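Local coordinates for protein ORF10 (Moritella marina, PDB 6RIW) that forms the ketosynthase-chain length factor part of a polyunsaturated fatty acid synthase, where it probably catalyses condensation of acyl chains held on acyl carrier protein, at residues Gly388-Thr393 and Pro413-Trp419; Asn354-Leu359 and Tyr406-Met412; Gln29-Arg33 and Ser364-His368; Asn253-Leu257 and Thr333-Lys337. One frame throughout, in Å; residues are numbered along the deposited sequence.

From the N terminus, the loop 29-33 after helix 19-27 waits more than 300 residues for its partner, 364-368; interaction 3 closes that large loop. Interaction 4 lies within it, joining 253-257, ahead of strand 259-270, to 333-337 at the start of helix 336-350. The chain then reaches 354-359, which pairs with 406-412 in interaction 2 and so crosses interaction 3. It also crosses interaction 1, the short ribbon of 388-393 and 413-419. Interactions 1 and 2 touch through Leu-358, packed against Ile-390, Pro-413 and Val-417. Interaction 3 touches interaction 1 at Gln-29 and at Ser-364, against Thr-393, and interaction 4 at His-368. All four lie in the N-terminal ketosynthase region.

Interaction 1 (Gly388-Thr393 and Pro413-Trp419); sequences GLIPAT and PTTTVSW
Ile-390 (chi1 m, chi2 t) lays its CD1 over one face of the Trp-419 six-membered ring (Trp-419 chi1 t, chi2 -89°), 4.1 Å from the centroid and 28° off the normal, a CH-pi contact; its CG1 is 3.6 Å from Trp-419 CE3. Ile-390 and Val-417 share one face of the two-stranded sheet (Ile-390 CB to Val-417 CG2 3.9 Å), and Ile-390 CG2 reaches Pro-413 CG at 4.2 Å; Leu-389 and Ser-418 point to the sheet's other face. The backbones form an antiparallel ribbon: Ile-390 and Val-417 are the hydrogen-bonded pair (CA to CA 5.3 Å; Ile-390 N to Val-417 O 2.9 Å, Val-417 N to Ile-390 O 3.0 Å), Leu-389 and Ser-418 the non-hydrogen-bonded one (CA to CA 4.8 Å). Gly-388 leaves helix 374-387 with positive phi and its O accepts from Trp-419 N (3.0 Å). Thr-393 N bonds to Pro-413 O at 3.1 Å. Waters link Ala-392 N to Thr-416 OG1 and Pro-413 O to Thr-393 OG1, which also bonds Ser-361 N.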
loop_
_atom_site.group_PDB
_atom_site.type_symbol
_atom_site.label_atom_id
_atom_site.label_comp_id
_atom_site.label_asym_id
_atom_site.label_seq_id
_atom_site.Cartn_x
_atom_site.Cartn_y
_atom_site.Cartn_z
ATOM N N GLY A 388 20.606 19.024 -21.231
ATOM C CA GLY A 388 20.122 19.995 -22.197
ATOM C C GLY A 388 19.476 19.424 -23.442
ATOM O O GLY A 388 19.380 20.127 -24.458
ATOM N N LEU A 389 19.009 18.173 -23.390
ATOM C CA LEU A 389 18.344 17.512 -24.507
ATOM C C LEU A 389 17.031 16.910 -24.032
ATOM O O LEU A 389 16.938 16.423 -22.904
ATOM C CB LEU A 389 19.202 16.383 -25.114
ATOM C CG LEU A 389 20.530 16.728 -25.783
ATOM C CD1 LEU A 389 21.379 15.471 -25.989
ATOM C CD2 LEU A 389 20.273 17.442 -27.099
ATOM N N ILE A 390 16.027 16.925 -24.905
ATOM C CA ILE A 390 14.726 16.338 -24.586
ATOM C C ILE A 390 14.441 15.185 -25.542
ATOM O O ILE A 390 14.319 15.396 -26.758
ATOM C CB ILE A 390 13.612 17.395 -24.628
ATOM C CG1 ILE A 390 13.838 18.426 -23.514
ATOM C CG2 ILE A 390 12.252 16.722 -24.501
ATOM C CD1 ILE A 390 12.968 19.664 -23.626
ATOM N N PRO A 391 14.338 13.956 -25.041
ATOM C CA PRO A 391 14.017 12.819 -25.912
ATOM C C PRO A 391 12.588 12.877 -26.435
ATOM O O PRO A 391 11.710 13.558 -25.898
ATOM C CB PRO A 391 14.218 11.595 -25.003
ATOM C CG PRO A 391 15.003 12.108 -23.818
ATOM C CD PRO A 391 14.647 13.548 -23.662
ATOM N N ALA A 392 12.361 12.119 -27.500
ATOM C CA ALA A 392 11.056 12.028 -28.129
ATOM C C ALA A 392 10.059 11.246 -27.271
ATOM O O ALA A 392 10.424 10.384 -26.463
ATOM C CB ALA A 392 11.176 11.339 -29.489
ATOM N N THR A 393 8.781 11.560 -27.475
ATOM C CA THR A 393 7.688 10.645 -27.171
ATOM C C THR A 393 7.475 9.793 -28.417
ATOM O O THR A 393 7.279 10.337 -29.509
ATOM C CB THR A 393 6.417 11.414 -26.813
ATOM O OG1 THR A 393 6.627 12.187 -25.621
ATOM C CG2 THR A 393 5.230 10.474 -26.626
ATOM N N PRO A 413 7.654 17.076 -28.747
ATOM C CA PRO A 413 8.780 16.523 -29.514
ATOM C C PRO A 413 8.578 15.053 -29.846
ATOM O O PRO A 413 8.237 14.240 -28.981
ATOM C CB PRO A 413 9.981 16.724 -28.579
ATOM C CG PRO A 413 9.552 17.760 -27.604
ATOM C CD PRO A 413 8.074 17.632 -27.451
ATOM N N THR A 414 8.792 14.720 -31.120
ATOM C CA THR A 414 8.767 13.354 -31.626
ATOM C C THR A 414 10.139 12.925 -32.126
ATOM O O THR A 414 10.281 11.851 -32.720
ATOM C CB THR A 414 7.720 13.236 -32.732
ATOM O OG1 THR A 414 8.103 14.085 -33.824
ATOM C CG2 THR A 414 6.356 13.675 -32.207
ATOM N N THR A 415 11.151 13.750 -31.883
ATOM C CA THR A 415 12.553 13.403 -32.032
ATOM C C THR A 415 13.297 14.044 -30.873
ATOM O O THR A 415 12.740 14.864 -30.138
ATOM C CB THR A 415 13.112 13.900 -33.373
ATOM O OG1 THR A 415 14.420 13.354 -33.582
ATOM C CG2 THR A 415 13.191 15.418 -33.373
ATOM N N THR A 416 14.572 13.694 -30.717
ATOM C CA THR A 416 15.400 14.383 -29.736
ATOM C C THR A 416 15.568 15.839 -30.157
ATOM O O THR A 416 15.899 16.123 -31.312
ATOM C CB THR A 416 16.768 13.716 -29.613
ATOM O OG1 THR A 416 16.607 12.334 -29.268
ATOM C CG2 THR A 416 17.605 14.413 -28.530
ATOM N N VAL A 417 15.322 16.767 -29.229
ATOM C CA VAL A 417 15.453 18.189 -29.512
ATOM C C VAL A 417 16.360 18.831 -28.474
ATOM O O VAL A 417 16.542 18.328 -27.358
ATOM C CB VAL A 417 14.096 18.925 -29.554
ATOM C CG1 VAL A 417 13.129 18.228 -30.503
ATOM C CG2 VAL A 417 13.509 19.028 -28.150
ATOM N N SER A 418 16.954 19.952 -28.871
ATOM C CA SER A 418 17.705 20.766 -27.938
ATOM C C SER A 418 16.744 21.422 -26.955
ATOM O O SER A 418 15.552 21.595 -27.233
ATOM C CB SER A 418 18.514 21.829 -28.686
ATOM O OG SER A 418 19.676 21.249 -29.258
ATOM N N TRP A 419 17.271 21.762 -25.787
ATOM C CA TRP A 419 16.466 22.424 -24.777
ATOM C C TRP A 419 16.018 23.786 -25.300
ATOM O O TRP A 419 16.855 24.562 -25.782
ATOM C CB TRP A 419 17.252 22.588 -23.478
ATOM C CG TRP A 419 16.369 22.881 -22.316
ATOM C CD1 TRP A 419 15.961 24.111 -21.881
ATOM C CD2 TRP A 419 15.756 21.922 -21.451
ATOM N NE1 TRP A 419 15.137 23.975 -20.785
ATOM C CE2 TRP A 419 14.993 22.639 -20.503
ATOM C CE3 TRP A 419 15.788 20.523 -21.381
ATOM C CZ2 TRP A 419 14.268 22.005 -19.493
ATOM C CZ3 TRP A 419 15.062 19.891 -20.383
ATOM C CH2 TRP A 419 14.318 20.631 -19.448
HETATM O O HOH W 1 14.429 10.590 -28.717
HETATM O O HOH W 2 6.550 14.598 -26.716
#

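Interaction 2 (Asn354-Leu359 and Tyr406-Met412); sequences NNKPLL and YFTGEQM
This contact flanks a beta-alpha-beta unit of the ketosynthase's thiolase-like fold: strand 327-329, helix 336-350 and strand 358-360, parallel to the first. A Schellman motif with Asn-354 (phi 57°) as C-prime ends the helix, and the extended chain to Leu-359 is covered mainly by Tyr-406, Phe-407 and Gln-411, with Met-412 at the end. Gln-411 CA and Leu-358 CA are 4.6 Å apart, and Leu-359 N donates to Gln-411 O (2.7 Å). Thr-408 precedes the 3-10 segment 409-411, and its OG1 accepts from Glu-410 N (3.3 Å), an ST turn; Gln-411 OE1 accepts from Thr-408 N (2.9 Å). Phe-407 (chi1 m) packs its CD1 3.6 Å from Leu-359 CD1 and its CZ 3.7 Å from Pro-357 CD. Tyr-406 (chi1 t) hydrogen-bonds Asn-355 O through OH at 2.8 Å. Lys-356, m at chi1 and then extended, runs over the Tyr-406 ring: CE lies 3.7 Å from the centroid (CH-pi), NZ 4.5 Å (cation-pi), and Lys-356 NZ donates to Tyr-406 O at 2.6 Å.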
loop_
_atom_site.group_PDB
_atom_site.type_symbol
_atom_site.label_atom_id
_atom_site.label_comp_id
_atom_site.label_asym_id
_atom_site.label_seq_id
_atom_site.Cartn_x
_atom_site.Cartn_y
_atom_site.Cartn_z
ATOM N N ASN A 354 0.748 32.830 -20.492
ATOM C CA ASN A 354 1.076 32.751 -21.913
ATOM C C ASN A 354 2.335 31.929 -22.170
ATOM O O ASN A 354 3.180 32.294 -22.990
ATOM C CB ASN A 354 1.202 34.142 -22.525
ATOM C CG ASN A 354 0.022 34.481 -23.378
ATOM O OD1 ASN A 354 -0.277 33.771 -24.348
ATOM N ND2 ASN A 354 -0.686 35.546 -23.015
ATOM N N ASN A 355 2.448 30.792 -21.489
ATOM C CA ASN A 355 3.558 29.878 -21.691
ATOM C C ASN A 355 3.062 28.590 -22.344
ATOM O O ASN A 355 1.962 28.109 -22.054
ATOM C CB ASN A 355 4.255 29.592 -20.359
ATOM C CG ASN A 355 5.522 28.772 -20.520
ATOM O OD1 ASN A 355 6.082 28.667 -21.616
ATOM N ND2 ASN A 355 5.981 28.182 -19.416
ATOM N N LYS A 356 3.870 28.036 -23.236
ATOM C CA LYS A 356 3.543 26.794 -23.931
ATOM C C LYS A 356 4.746 25.879 -23.820
ATOM O O LYS A 356 5.504 25.711 -24.784
ATOM C CB LYS A 356 3.176 27.042 -25.394
ATOM C CG LYS A 356 1.916 27.842 -25.564
ATOM C CD LYS A 356 1.510 27.889 -27.028
ATOM C CE LYS A 356 0.162 28.543 -27.182
ATOM N NZ LYS A 356 -0.528 28.018 -28.380
ATOM N N PRO A 357 4.962 25.275 -22.652
ATOM C CA PRO A 357 6.111 24.384 -22.498
ATOM C C PRO A 357 5.995 23.179 -23.419
ATOM O O PRO A 357 4.904 22.768 -23.824
ATOM C CB PRO A 357 6.058 23.970 -21.014
ATOM C CG PRO A 357 4.651 24.185 -20.601
ATOM C CD PRO A 357 4.153 25.368 -21.423
ATOM N N LEU A 358 7.155 22.616 -23.748
ATOM C CA LEU A 358 7.192 21.328 -24.425
ATOM C C LEU A 358 6.605 20.261 -23.510
ATOM O O LEU A 358 6.633 20.395 -22.286
ATOM C CB LEU A 358 8.628 20.966 -24.808
ATOM C CG LEU A 358 9.263 21.939 -25.809
ATOM C CD1 LEU A 358 10.610 21.440 -26.291
ATOM C CD2 LEU A 358 8.299 22.180 -26.977
ATOM N N LEU A 359 6.057 19.202 -24.114
ATOM C CA LEU A 359 5.355 18.155 -23.379
ATOM C C LEU A 359 5.820 16.784 -23.845
ATOM O O LEU A 359 6.169 16.596 -25.013
ATOM C CB LEU A 359 3.841 18.249 -23.567
ATOM C CG LEU A 359 3.118 19.584 -23.430
ATOM C CD1 LEU A 359 1.685 19.413 -23.939
ATOM C CD2 LEU A 359 3.123 20.058 -21.982
ATOM N N TYR A 406 -4.839 25.390 -27.486
ATOM C CA TYR A 406 -3.697 26.068 -26.886
ATOM C C TYR A 406 -2.429 25.233 -27.021
ATOM O O TYR A 406 -1.393 25.737 -27.461
ATOM C CB TYR A 406 -3.988 26.388 -25.417
ATOM C CG TYR A 406 -2.955 27.278 -24.759
ATOM C CD1 TYR A 406 -2.948 28.659 -24.980
ATOM C CD2 TYR A 406 -1.980 26.746 -23.920
ATOM C CE1 TYR A 406 -1.999 29.481 -24.380
ATOM C CE2 TYR A 406 -1.020 27.567 -23.311
ATOM C CZ TYR A 406 -1.039 28.933 -23.547
ATOM O OH TYR A 406 -0.107 29.742 -22.950
ATOM N N PHE A 407 -2.493 23.957 -26.629
ATOM C CA PHE A 407 -1.408 22.999 -26.825
ATOM C C PHE A 407 -1.699 22.145 -28.050
ATOM O O PHE A 407 -2.823 21.664 -28.221
ATOM C CB PHE A 407 -1.254 22.089 -25.601
ATOM C CG PHE A 407 -0.536 22.731 -24.452
ATOM C CD1 PHE A 407 0.840 22.894 -24.490
ATOM C CD2 PHE A 407 -1.234 23.167 -23.339
ATOM C CE1 PHE A 407 1.520 23.479 -23.432
ATOM C CE2 PHE A 407 -0.560 23.768 -22.274
ATOM C CZ PHE A 407 0.814 23.924 -22.326
ATOM N N THR A 408 -0.692 21.957 -28.899
ATOM C CA THR A 408 -0.826 21.087 -30.062
ATOM C C THR A 408 0.460 20.291 -30.211
ATOM O O THR A 408 1.395 20.428 -29.416
ATOM C CB THR A 408 -1.100 21.883 -31.349
ATOM O OG1 THR A 408 0.047 22.684 -31.660
ATOM C CG2 THR A 408 -2.321 22.776 -31.200
ATOM N N GLY A 409 0.522 19.494 -31.284
ATOM C CA GLY A 409 1.727 18.753 -31.616
ATOM C C GLY A 409 2.970 19.610 -31.758
ATOM O O GLY A 409 4.086 19.081 -31.686
ATOM N N GLU A 410 2.813 20.922 -31.960
ATOM C CA GLU A 410 3.980 21.794 -31.983
ATOM C C GLU A 410 4.711 21.816 -30.642
ATOM O O GLU A 410 5.903 22.142 -30.598
ATOM C CB GLU A 410 3.574 23.217 -32.384
ATOM C CG GLU A 410 4.735 24.215 -32.386
ATOM C CD GLU A 410 4.623 25.281 -33.461
ATOM O OE1 GLU A 410 5.521 25.338 -34.339
ATOM O OE2 GLU A 410 3.646 26.064 -33.418
ATOM N N GLN A 411 4.036 21.467 -29.549
ATOM C CA GLN A 411 4.674 21.407 -28.240
ATOM C C GLN A 411 5.099 19.996 -27.846
ATOM O O GLN A 411 5.507 19.795 -26.700
ATOM C CB GLN A 411 3.741 21.966 -27.162
ATOM C CG GLN A 411 3.662 23.473 -27.130
ATOM C CD GLN A 411 2.790 24.027 -28.253
ATOM O OE1 GLN A 411 1.690 23.531 -28.507
ATOM N NE2 GLN A 411 3.289 25.055 -28.933
ATOM N N MET A 412 5.003 19.017 -28.746
ATOM C CA MET A 412 5.284 17.623 -28.396
ATOM C C MET A 412 6.418 17.047 -29.238
ATOM O O MET A 412 6.175 16.526 -30.341
ATOM C CB MET A 412 4.020 16.778 -28.547
ATOM C CG MET A 412 2.780 17.411 -27.933
ATOM S SD MET A 412 1.310 16.450 -28.301
ATOM C CE MET A 412 0.020 17.458 -27.572
#

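Interaction 3 (Gln29-Arg33 and Ser364-His368); sequences QQDCR and SNLGH
Gln-29, with phi 58°, closes helix 19-27 in a Schellman motif, and the chain then runs extended through Gln-30 and Asp-31 before Cys-32 (-104/8) bends it. Opposite, residues 364-366 are the last of helix 363-366, and Gly-367 leaves it at phi 85°, psi -177°, angles at which a CB would be jammed against the preceding carbonyl. In register, Asp-31 CA is 4.8 Å from Asn-365 CA and Cys-32 CA 5.3 Å from Leu-366 CA. Asn-365 provides both hydrogen bonds between the segments: its backbone O accepts from Cys-32 N (2.9 Å), and its side chain, chi1 m, turns ND2 to Gln-30 O (3.1 Å). Cys-32 CB points toward the helix end and meets Leu-366 CD2 at 3.9 Å. Asp-31 OD1 takes Arg-33 N (3.0 Å) in an Asx turn and Arg-33 NE at 2.7 Å, while Arg-33 NH2 and Asp-31 OD2 form a 2.5 Å salt bridge. Thus folded back, Arg-33 sets its CG 3.6 Å from Asn-365 O and a guanidinium face over Ser-364 O. The sequence SNLGH fits the ketosynthase signature whose histidine, in relatives, belongs to the Cys-His-His active site; consistent with this, His-368 touches Cys-196.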
loop_
_atom_site.group_PDB
_atom_site.type_symbol
_atom_site.label_atom_id
_atom_site.label_comp_id
_atom_site.label_asym_id
_atom_site.label_seq_id
_atom_site.Cartn_x
_atom_site.Cartn_y
_atom_site.Cartn_z
ATOM N N GLN A 29 14.691 6.259 -29.296
ATOM C CA GLN A 29 13.256 6.019 -29.459
ATOM C C GLN A 29 12.916 4.536 -29.331
ATOM O O GLN A 29 12.042 4.017 -30.026
ATOM C CB GLN A 29 12.743 6.580 -30.784
ATOM C CG GLN A 29 13.063 8.039 -30.969
ATOM C CD GLN A 29 12.304 8.645 -32.136
ATOM O OE1 GLN A 29 11.133 8.326 -32.368
ATOM N NE2 GLN A 29 12.969 9.531 -32.875
ATOM N N GLN A 30 13.589 3.863 -28.406
ATOM C CA GLN A 30 13.365 2.438 -28.194
ATOM C C GLN A 30 11.987 2.178 -27.594
ATOM O O GLN A 30 11.592 2.819 -26.615
ATOM C CB GLN A 30 14.441 1.877 -27.265
ATOM C CG GLN A 30 14.685 0.395 -27.422
ATOM C CD GLN A 30 15.486 0.108 -28.664
ATOM O OE1 GLN A 30 16.447 0.819 -28.974
ATOM N NE2 GLN A 30 15.090 -0.927 -29.397
ATOM N N ASP A 31 11.274 1.213 -28.164
ATOM C CA ASP A 31 10.042 0.694 -27.588
ATOM C C ASP A 31 10.403 -0.500 -26.710
ATOM O O ASP A 31 10.945 -1.494 -27.206
ATOM C CB ASP A 31 9.069 0.290 -28.694
ATOM C CG ASP A 31 7.668 -0.022 -28.178
ATOM O OD1 ASP A 31 7.492 -0.328 -26.974
ATOM O OD2 ASP A 31 6.724 0.019 -28.995
ATOM N N CYS A 32 10.117 -0.401 -25.411
ATOM C CA CYS A 32 10.466 -1.439 -24.446
ATOM C C CYS A 32 9.276 -2.287 -24.004
ATOM O O CYS A 32 9.416 -3.092 -23.069
ATOM C CB CYS A 32 11.130 -0.802 -23.223
ATOM S SG CYS A 32 12.575 0.241 -23.654
ATOM N N ARG A 33 8.114 -2.128 -24.639
ATOM C CA ARG A 33 6.933 -2.913 -24.313
ATOM C C ARG A 33 7.000 -4.271 -25.013
ATOM O O ARG A 33 7.675 -4.428 -26.032
ATOM C CB ARG A 33 5.666 -2.142 -24.710
ATOM C CG ARG A 33 5.642 -0.696 -24.146
ATOM C CD ARG A 33 4.643 0.209 -24.858
ATOM N NE ARG A 33 4.907 0.250 -26.298
ATOM C CZ ARG A 33 3.981 0.497 -27.222
ATOM N NH1 ARG A 33 2.721 0.734 -26.870
ATOM N NH2 ARG A 33 4.315 0.494 -28.505
ATOM N N SER A 364 5.077 6.223 -23.247
ATOM C CA SER A 364 5.096 5.741 -24.627
ATOM C C SER A 364 6.140 4.646 -24.811
ATOM O O SER A 364 5.884 3.653 -25.508
ATOM C CB SER A 364 5.350 6.909 -25.597
ATOM O OG SER A 364 6.638 7.503 -25.425
ATOM N N ASN A 365 7.318 4.796 -24.175
ATOM C CA ASN A 365 8.387 3.809 -24.329
ATOM C C ASN A 365 8.165 2.581 -23.465
ATOM O O ASN A 365 8.526 1.470 -23.873
ATOM C CB ASN A 365 9.758 4.381 -23.952
ATOM C CG ASN A 365 10.069 5.691 -24.623
ATOM O OD1 ASN A 365 9.542 6.735 -24.239
ATOM N ND2 ASN A 365 10.990 5.661 -25.582
ATOM N N LEU A 366 7.633 2.770 -22.242
ATOM C CA LEU A 366 7.709 1.747 -21.204
ATOM C C LEU A 366 6.382 1.124 -20.823
ATOM O O LEU A 366 6.383 0.070 -20.174
ATOM C CB LEU A 366 8.308 2.328 -19.913
ATOM C CG LEU A 366 9.662 2.994 -19.983
ATOM C CD1 LEU A 366 10.067 3.474 -18.602
ATOM C CD2 LEU A 366 10.646 2.003 -20.528
ATOM N N GLY A 367 5.271 1.753 -21.173
ATOM C CA GLY A 367 4.001 1.463 -20.541
ATOM C C GLY A 367 3.833 2.250 -19.253
ATOM O O GLY A 367 4.668 3.073 -18.860
ATOM N N HIS A 368 2.716 1.987 -18.578
ATOM C CA HIS A 368 2.359 2.671 -17.332
ATOM C C HIS A 368 2.805 1.784 -16.171
ATOM O O HIS A 368 2.197 0.743 -15.907
ATOM C CB HIS A 368 0.854 2.948 -17.308
ATOM C CG HIS A 368 0.354 3.608 -16.055
ATOM N ND1 HIS A 368 1.180 3.957 -15.007
ATOM C CD2 HIS A 368 -0.887 4.028 -15.706
ATOM C CE1 HIS A 368 0.464 4.527 -14.051
ATOM N NE2 HIS A 368 -0.792 4.588 -14.453
#

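Interaction 4 (Asn253-Leu257 and Thr333-Lys337); sequences NSQGL and TGTPK
The CA-to-CB bond of Thr-333 points toward the 253-257 loop; with chi1 p, Thr-333 OG1 lies 4.1 Å from Leu-257 CD2, and Thr-333 O 3.5 Å from Leu-257 CB. Thr-333 OG1 also accepts from Thr-335 N at 3.2 Å, an ST turn. Gly-334, at phi 101° and psi -12°, has no room for a side chain: an ideal CB would clash, 2.7 Å from Gly-256 O. Gly-334 O accepts a hydrogen bond from Ser-254 OG at 2.6 Å, with Ser-254 chi1 at t; that OG also bonds Ala-248 N. Thr-335 takes the N-cap position of helix 336-350 without a side-chain cap. Thr-335 CA is 4.2 Å from Gly-256 CA, the closest register pair; its CB points sideways, and OG1 lies 3.8 Å from Leu-257 CD2. Pro-336 opens the helix, CG 3.4 Å from Ser-254 O and CD 3.9 Å from Gln-255 C. The CA 254-to-257 and CA 333-to-336 directions are 135° apart, roughly opposed. TGTP fits the ketosynthase signature that, in relatives, follows an active-site histidine.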
loop_
_atom_site.group_PDB
_atom_site.type_symbol
_atom_site.label_atom_id
_atom_site.label_comp_id
_atom_site.label_asym_id
_atom_site.label_seq_id
_atom_site.Cartn_x
_atom_site.Cartn_y
_atom_site.Cartn_z
ATOM N N ASN A 253 -5.220 8.465 -32.012
ATOM C CA ASN A 253 -5.686 7.102 -32.258
ATOM C C ASN A 253 -5.532 6.183 -31.047
ATOM O O ASN A 253 -5.983 5.031 -31.103
ATOM C CB ASN A 253 -4.938 6.487 -33.454
ATOM C CG ASN A 253 -5.044 7.335 -34.714
ATOM O OD1 ASN A 253 -6.093 7.374 -35.360
ATOM N ND2 ASN A 253 -3.952 8.020 -35.069
ATOM N N SER A 254 -4.898 6.662 -29.975
ATOM C CA SER A 254 -4.738 5.862 -28.766
ATOM C C SER A 254 -6.094 5.541 -28.156
ATOM O O SER A 254 -6.950 6.419 -28.012
ATOM C CB SER A 254 -3.881 6.616 -27.742
ATOM O OG SER A 254 -3.484 5.753 -26.673
ATOM N N GLN A 255 -6.295 4.281 -27.775
ATOM C CA GLN A 255 -7.553 3.912 -27.138
ATOM C C GLN A 255 -7.395 3.359 -25.724
ATOM O O GLN A 255 -8.370 2.850 -25.164
ATOM C CB GLN A 255 -8.310 2.919 -28.018
ATOM C CG GLN A 255 -8.834 3.579 -29.278
ATOM C CD GLN A 255 -9.750 2.684 -30.073
ATOM O OE1 GLN A 255 -9.833 1.476 -29.822
ATOM N NE2 GLN A 255 -10.442 3.268 -31.051
ATOM N N GLY A 256 -6.217 3.469 -25.122
ATOM C CA GLY A 256 -6.012 2.874 -23.818
ATOM C C GLY A 256 -4.540 2.846 -23.466
ATOM O O GLY A 256 -3.698 3.436 -24.151
ATOM N N LEU A 257 -4.252 2.148 -22.372
ATOM C CA LEU A 257 -2.894 2.020 -21.869
ATOM C C LEU A 257 -2.460 0.559 -21.875
ATOM O O LEU A 257 -3.280 -0.365 -21.965
ATOM C CB LEU A 257 -2.773 2.594 -20.432
ATOM C CG LEU A 257 -3.682 1.997 -19.339
ATOM C CD1 LEU A 257 -3.155 0.673 -18.744
ATOM C CD2 LEU A 257 -3.861 3.013 -18.212
ATOM N N THR A 333 -1.192 8.636 -20.169
ATOM C CA THR A 333 -1.064 7.189 -20.234
ATOM C C THR A 333 -1.464 6.609 -21.577
ATOM O O THR A 333 -1.223 5.423 -21.806
ATOM C CB THR A 333 -1.952 6.523 -19.193
ATOM O OG1 THR A 333 -3.317 6.804 -19.532
ATOM C CG2 THR A 333 -1.638 7.030 -17.795
ATOM N N GLY A 334 -2.108 7.391 -22.443
ATOM C CA GLY A 334 -2.713 6.866 -23.652
ATOM C C GLY A 334 -4.210 6.674 -23.565
ATOM O O GLY A 334 -4.854 6.456 -24.602
ATOM N N THR A 335 -4.787 6.752 -22.360
ATOM C CA THR A 335 -6.242 6.711 -22.225
ATOM C C THR A 335 -6.838 8.021 -22.732
ATOM O O THR A 335 -6.410 9.097 -22.298
ATOM C CB THR A 335 -6.651 6.469 -20.770
ATOM O OG1 THR A 335 -6.023 5.270 -20.289
ATOM C CG2 THR A 335 -8.161 6.312 -20.657
ATOM N N PRO A 336 -7.826 7.973 -23.640
ATOM C CA PRO A 336 -8.337 9.227 -24.235
ATOM C C PRO A 336 -8.882 10.204 -23.209
ATOM O O PRO A 336 -8.505 11.383 -23.219
ATOM C CB PRO A 336 -9.437 8.735 -25.195
ATOM C CG PRO A 336 -9.080 7.320 -25.501
ATOM C CD PRO A 336 -8.456 6.778 -24.232
ATOM N N LYS A 337 -9.756 9.738 -22.313
ATOM C CA LYS A 337 -10.346 10.636 -21.323
ATOM C C LYS A 337 -9.262 11.350 -20.525
ATOM O O LYS A 337 -9.298 12.571 -20.366
ATOM C CB LYS A 337 -11.277 9.857 -20.392
ATOM C CG LYS A 337 -12.477 10.665 -19.901
ATOM C CD LYS A 337 -12.196 11.327 -18.554
ATOM C CE LYS A 337 -13.421 12.086 -18.008
ATOM N NZ LYS A 337 -13.481 13.539 -18.415
#